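Local coordinates for cystathionine beta-lyase family protein, YNBB B.subtilis ortholog (Clostridium acetobutylicum, PDB 3HVY) that is a putative pyridoxal-phosphate-dependent lyase of the methionine gamma-lyase family that probably acts on sulfur amino acids and may be involved in aluminium resistance, at residues Thr382-Asp394 and Tyr404-Gly417. Numbering follows the deposited sequence.
Sequences TFVQGASIELSAD and YLQGGLTFDHAKLG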
loop_
_atom_site.group_PDB
_atom_site.type_symbol
_atom_site.label_atom_id
_atom_site.label_comp_id
_atom_site.label_asym_id
_atom_site.label_seq_id
_atom_site.Cartn_x
_atom_site.Cartn_y
_atom_site.Cartn_z
ATOM N N THR D 382 -6.437 15.237 12.434
ATOM C CA THR D 382 -6.122 15.250 10.999
ATOM C C THR D 382 -6.050 13.818 10.415
ATOM O O THR D 382 -5.966 12.840 11.125
ATOM C CB THR D 382 -4.784 16.022 10.834
ATOM O OG1 THR D 382 -3.770 15.383 11.604
ATOM C CG2 THR D 382 -4.868 17.463 11.411
ATOM N N PHE D 383 -6.165 13.695 9.099
ATOM C CA PHE D 383 -6.136 12.417 8.426
ATOM C C PHE D 383 -4.728 11.868 8.395
ATOM O O PHE D 383 -4.532 10.631 8.483
ATOM C CB PHE D 383 -6.674 12.551 6.983
ATOM C CG PHE D 383 -8.106 12.921 6.934
ATOM C CD1 PHE D 383 -9.075 11.968 7.163
ATOM C CD2 PHE D 383 -8.495 14.245 6.707
ATOM C CE1 PHE D 383 -10.411 12.334 7.124
ATOM C CE2 PHE D 383 -9.811 14.590 6.664
ATOM C CZ PHE D 383 -10.764 13.650 6.881
ATOM N N VAL D 384 -3.767 12.779 8.297
ATOM C CA VAL D 384 -2.334 12.448 8.323
ATOM C C VAL D 384 -1.718 12.990 9.629
ATOM O O VAL D 384 -1.841 14.183 9.999
ATOM C CB VAL D 384 -1.601 12.932 7.034
ATOM C CG1 VAL D 384 -0.072 12.712 7.099
ATOM C CG2 VAL D 384 -2.178 12.240 5.785
ATOM N N GLN D 385 -1.093 12.090 10.357
ATOM C CA GLN D 385 -0.641 12.423 11.705
ATOM C C GLN D 385 0.419 13.480 11.638
ATOM O O GLN D 385 1.488 13.271 11.049
ATOM C CB GLN D 385 -0.127 11.201 12.444
ATOM C CG GLN D 385 0.125 11.471 13.948
ATOM C CD GLN D 385 1.067 10.444 14.529
ATOM O OE1 GLN D 385 2.144 10.248 14.015
ATOM N NE2 GLN D 385 0.653 9.771 15.590
ATOM N N GLY D 386 0.106 14.633 12.243
ATOM C CA GLY D 386 1.020 15.738 12.303
ATOM C C GLY D 386 1.001 16.672 11.142
ATOM O O GLY D 386 1.808 17.589 11.125
ATOM N N ALA D 387 0.138 16.417 10.139
ATOM C CA ALA D 387 0.090 17.219 8.893
ATOM C C ALA D 387 -0.376 18.621 9.216
ATOM O O ALA D 387 -1.423 18.783 9.778
ATOM C CB ALA D 387 -0.872 16.611 7.848
ATOM N N SER D 388 0.374 19.657 8.883
ATOM C CA SER D 388 -0.167 20.938 9.308
ATOM C C SER D 388 -0.812 21.752 8.211
ATOM O O SER D 388 -1.295 22.846 8.485
ATOM C CB SER D 388 0.773 21.707 10.230
ATOM O OG SER D 388 2.094 21.644 9.785
ATOM N N ILE D 389 -0.947 21.177 7.003
ATOM C CA ILE D 389 -1.751 21.813 5.994
ATOM C C ILE D 389 -3.246 21.532 6.325
ATOM O O ILE D 389 -4.162 22.149 5.758
ATOM C CB ILE D 389 -1.343 21.318 4.586
ATOM C CG1 ILE D 389 -2.003 22.112 3.459
ATOM C CG2 ILE D 389 -1.614 19.798 4.460
ATOM C CD1 ILE D 389 -1.772 23.622 3.514
ATOM N N GLU D 390 -3.496 20.582 7.206
ATOM C CA GLU D 390 -4.848 20.336 7.705
ATOM C C GLU D 390 -5.074 21.235 8.893
ATOM O O GLU D 390 -4.125 21.546 9.626
ATOM C CB GLU D 390 -5.055 18.893 8.142
ATOM C CG GLU D 390 -4.747 17.871 7.124
ATOM C CD GLU D 390 -5.177 16.454 7.501
ATOM O OE1 GLU D 390 -6.333 16.251 8.025
ATOM O OE2 GLU D 390 -4.360 15.521 7.208
ATOM N N LEU D 391 -6.331 21.585 9.134
ATOM C CA LEU D 391 -6.701 22.490 10.204
ATOM C C LEU D 391 -6.138 21.983 11.523
ATOM O O LEU D 391 -6.430 20.860 11.984
ATOM C CB LEU D 391 -8.222 22.682 10.321
ATOM C CG LEU D 391 -8.665 23.743 11.333
ATOM C CD1 LEU D 391 -8.183 25.149 10.935
ATOM C CD2 LEU D 391 -10.164 23.719 11.577
ATOM N N SER D 392 -5.338 22.830 12.125
ATOM C CA SER D 392 -4.673 22.494 13.410
ATOM C C SER D 392 -4.258 23.771 14.143
ATOM O O SER D 392 -4.336 24.856 13.601
ATOM C CB SER D 392 -3.452 21.648 13.091
ATOM O OG SER D 392 -2.657 22.243 12.037
ATOM N N ALA D 393 -3.839 23.655 15.398
ATOM C CA ALA D 393 -3.462 24.817 16.172
ATOM C C ALA D 393 -2.586 24.330 17.315
ATOM O O ALA D 393 -2.657 23.169 17.724
ATOM C CB ALA D 393 -4.671 25.497 16.725
ATOM N N ASP D 394 -1.750 25.221 17.817
ATOM C CA ASP D 394 -0.863 24.902 18.937
ATOM C C ASP D 394 -0.388 26.155 19.617
ATOM O O ASP D 394 -0.490 27.254 19.054
ATOM C CB ASP D 394 0.338 24.067 18.491
ATOM C CG ASP D 394 1.004 24.605 17.229
ATOM O OD1 ASP D 394 0.567 24.275 16.099
ATOM O OD2 ASP D 394 2.000 25.320 17.368
ATOM N N TYR D 404 -1.464 29.753 17.809
ATOM C CA TYR D 404 -1.087 29.667 16.415
ATOM C C TYR D 404 -1.978 28.688 15.703
ATOM O O TYR D 404 -2.035 27.531 16.089
ATOM C CB TYR D 404 0.379 29.275 16.293
ATOM C CG TYR D 404 1.288 30.201 17.065
ATOM C CD1 TYR D 404 1.887 31.292 16.469
ATOM C CD2 TYR D 404 1.522 29.991 18.395
ATOM C CE1 TYR D 404 2.708 32.141 17.210
ATOM C CE2 TYR D 404 2.306 30.825 19.117
ATOM C CZ TYR D 404 2.902 31.906 18.519
ATOM O OH TYR D 404 3.719 32.762 19.270
ATOM N N LEU D 405 -2.678 29.180 14.680
ATOM C CA LEU D 405 -3.597 28.401 13.866
ATOM C C LEU D 405 -3.006 28.258 12.485
ATOM O O LEU D 405 -2.420 29.184 11.955
ATOM C CB LEU D 405 -4.948 29.130 13.741
ATOM C CG LEU D 405 -6.013 28.450 12.866
ATOM C CD1 LEU D 405 -6.824 27.544 13.723
ATOM C CD2 LEU D 405 -6.936 29.414 12.168
ATOM N N GLN D 406 -3.101 27.075 11.924
ATOM C CA GLN D 406 -2.707 26.882 10.540
ATOM C C GLN D 406 -3.441 25.746 9.893
ATOM O O GLN D 406 -3.878 24.826 10.555
ATOM C CB GLN D 406 -1.219 26.657 10.352
ATOM C CG GLN D 406 -0.683 25.422 10.942
ATOM C CD GLN D 406 -0.471 25.573 12.387
ATOM O OE1 GLN D 406 0.172 26.522 12.824
ATOM N NE2 GLN D 406 -1.031 24.667 13.162
ATOM N N GLY D 407 -3.609 25.853 8.585
ATOM C CA GLY D 407 -4.158 24.776 7.804
ATOM C C GLY D 407 -5.630 24.880 7.561
ATOM O O GLY D 407 -6.282 25.759 8.065
ATOM N N GLY D 408 -6.107 23.944 6.759
ATOM C CA GLY D 408 -7.474 23.820 6.360
ATOM C C GLY D 408 -7.509 23.284 4.933
ATOM O O GLY D 408 -7.200 24.018 3.967
ATOM N N LEU D 409 -7.879 22.013 4.797
ATOM C CA LEU D 409 -7.955 21.404 3.464
ATOM C C LEU D 409 -8.939 22.171 2.618
ATOM O O LEU D 409 -8.825 22.190 1.390
ATOM C CB LEU D 409 -8.354 19.951 3.544
ATOM C CG LEU D 409 -7.362 19.032 4.290
ATOM C CD1 LEU D 409 -7.995 17.697 4.602
ATOM C CD2 LEU D 409 -6.005 18.890 3.561
ATOM N N THR D 410 -9.939 22.783 3.258
ATOM C CA THR D 410 -10.860 23.643 2.539
ATOM C C THR D 410 -11.087 24.871 3.385
ATOM O O THR D 410 -10.924 24.857 4.646
ATOM C CB THR D 410 -12.213 22.971 2.237
ATOM O OG1 THR D 410 -12.978 22.862 3.437
ATOM C CG2 THR D 410 -12.058 21.645 1.600
ATOM N N PHE D 411 -11.366 25.979 2.723
ATOM C CA PHE D 411 -11.667 27.188 3.463
ATOM C C PHE D 411 -12.923 27.003 4.321
ATOM O O PHE D 411 -13.018 27.531 5.453
ATOM C CB PHE D 411 -11.870 28.379 2.508
ATOM C CG PHE D 411 -12.397 29.584 3.171
ATOM C CD1 PHE D 411 -11.650 30.226 4.149
ATOM C CD2 PHE D 411 -13.654 30.067 2.865
ATOM C CE1 PHE D 411 -12.132 31.306 4.776
ATOM C CE2 PHE D 411 -14.146 31.145 3.498
ATOM C CZ PHE D 411 -13.385 31.789 4.461
ATOM N N ASP D 412 -13.908 26.309 3.788
ATOM C CA ASP D 412 -15.124 26.086 4.578
ATOM C C ASP D 412 -14.771 25.422 5.910
ATOM O O ASP D 412 -15.302 25.772 6.979
ATOM C CB ASP D 412 -16.111 25.236 3.785
ATOM C CG ASP D 412 -16.874 26.046 2.729
ATOM O OD1 ASP D 412 -17.359 27.164 3.054
ATOM O OD2 ASP D 412 -17.008 25.585 1.570
ATOM N N HIS D 413 -13.884 24.443 5.873
ATOM C CA HIS D 413 -13.489 23.808 7.116
ATOM C C HIS D 413 -12.811 24.782 8.072
ATOM O O HIS D 413 -13.224 24.914 9.216
ATOM C CB HIS D 413 -12.605 22.572 6.877
ATOM C CG HIS D 413 -12.299 21.826 8.134
ATOM N ND1 HIS D 413 -11.100 21.179 8.343
ATOM C CD2 HIS D 413 -13.016 21.681 9.279
ATOM C CE1 HIS D 413 -11.110 20.634 9.553
ATOM N NE2 HIS D 413 -12.268 20.911 10.133
ATOM N N ALA D 414 -11.829 25.511 7.584
ATOM C CA ALA D 414 -11.123 26.517 8.393
ATOM C C ALA D 414 -12.065 27.520 9.034
ATOM O O ALA D 414 -12.011 27.824 10.245
ATOM C CB ALA D 414 -10.085 27.231 7.506
ATOM N N LYS D 415 -12.957 28.032 8.198
ATOM C CA LYS D 415 -13.982 29.038 8.609
ATOM C C LYS D 415 -14.879 28.454 9.682
ATOM O O LYS D 415 -15.048 29.043 10.748
ATOM C CB LYS D 415 -14.731 29.475 7.318
ATOM C CG LYS D 415 -16.095 30.092 7.396
ATOM C CD LYS D 415 -16.579 30.347 5.945
ATOM C CE LYS D 415 -17.480 29.299 5.487
ATOM N NZ LYS D 415 -17.916 29.621 4.123
ATOM N N LEU D 416 -15.383 27.253 9.462
ATOM C CA LEU D 416 -16.276 26.609 10.440
ATOM C C LEU D 416 -15.551 26.369 11.764
ATOM O O LEU D 416 -16.095 26.595 12.848
ATOM C CB LEU D 416 -16.826 25.286 9.861
ATOM C CG LEU D 416 -17.847 25.465 8.686
ATOM C CD1 LEU D 416 -18.215 24.167 7.930
ATOM C CD2 LEU D 416 -19.104 26.141 9.196
ATOM N N GLY D 417 -14.305 25.954 11.659
ATOM C CA GLY D 417 -13.479 25.721 12.832
ATOM C C GLY D 417 -13.298 26.977 13.647
ATOM O O GLY D 417 -13.433 26.944 14.870
HETATM O O HOH W 1 -8.602 20.630 7.416
HETATM O O HOH W 2 2.242 26.593 14.516
#
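Leu391 packs between Leu405 of strand 402-406 and His413 of helix 411-422. With CG anti to the backbone N (chi1 -174°), its branch point lies by the ring and CD2 sits over one face of His413, 3.9 Å from the centroid and 19° off the normal, a CH-pi contact. Leu391 CD1 meets Leu405 CD1 at 3.9 Å, and Ile352 of helix 342-354 touches both leucines. Alongside, Leu409 CD2 rests 3.9 Å from Glu390 CG; the extended chain carries the carboxylate on to accept, on its syn sides, from Phe383 N (OE1) and Val384 N (OE2). Next to this centre, Gly408 N donates to Ile389 O (2.8 Å), while water 1, in the His413 ring plane, joins Leu391 N, Leu409 N and His413 ND1; His413 NE2 is bonded to Ala355 O. Strands 392-396 and 402-406 form a hairpin within an antiparallel sheet: Ser392 pairs with Gln406 and Asp394 with Tyr404, two bonds each. On their side-chain face Gln406, bent at chi2, gives NE2 to Ser392 OG in its amide plane (3.1 Å, 176°). That bond probably fixes the buried amide's rotation, with Asp394 OD1 a weak partner and water 2 a shared one, tying the hairpin's polar face together.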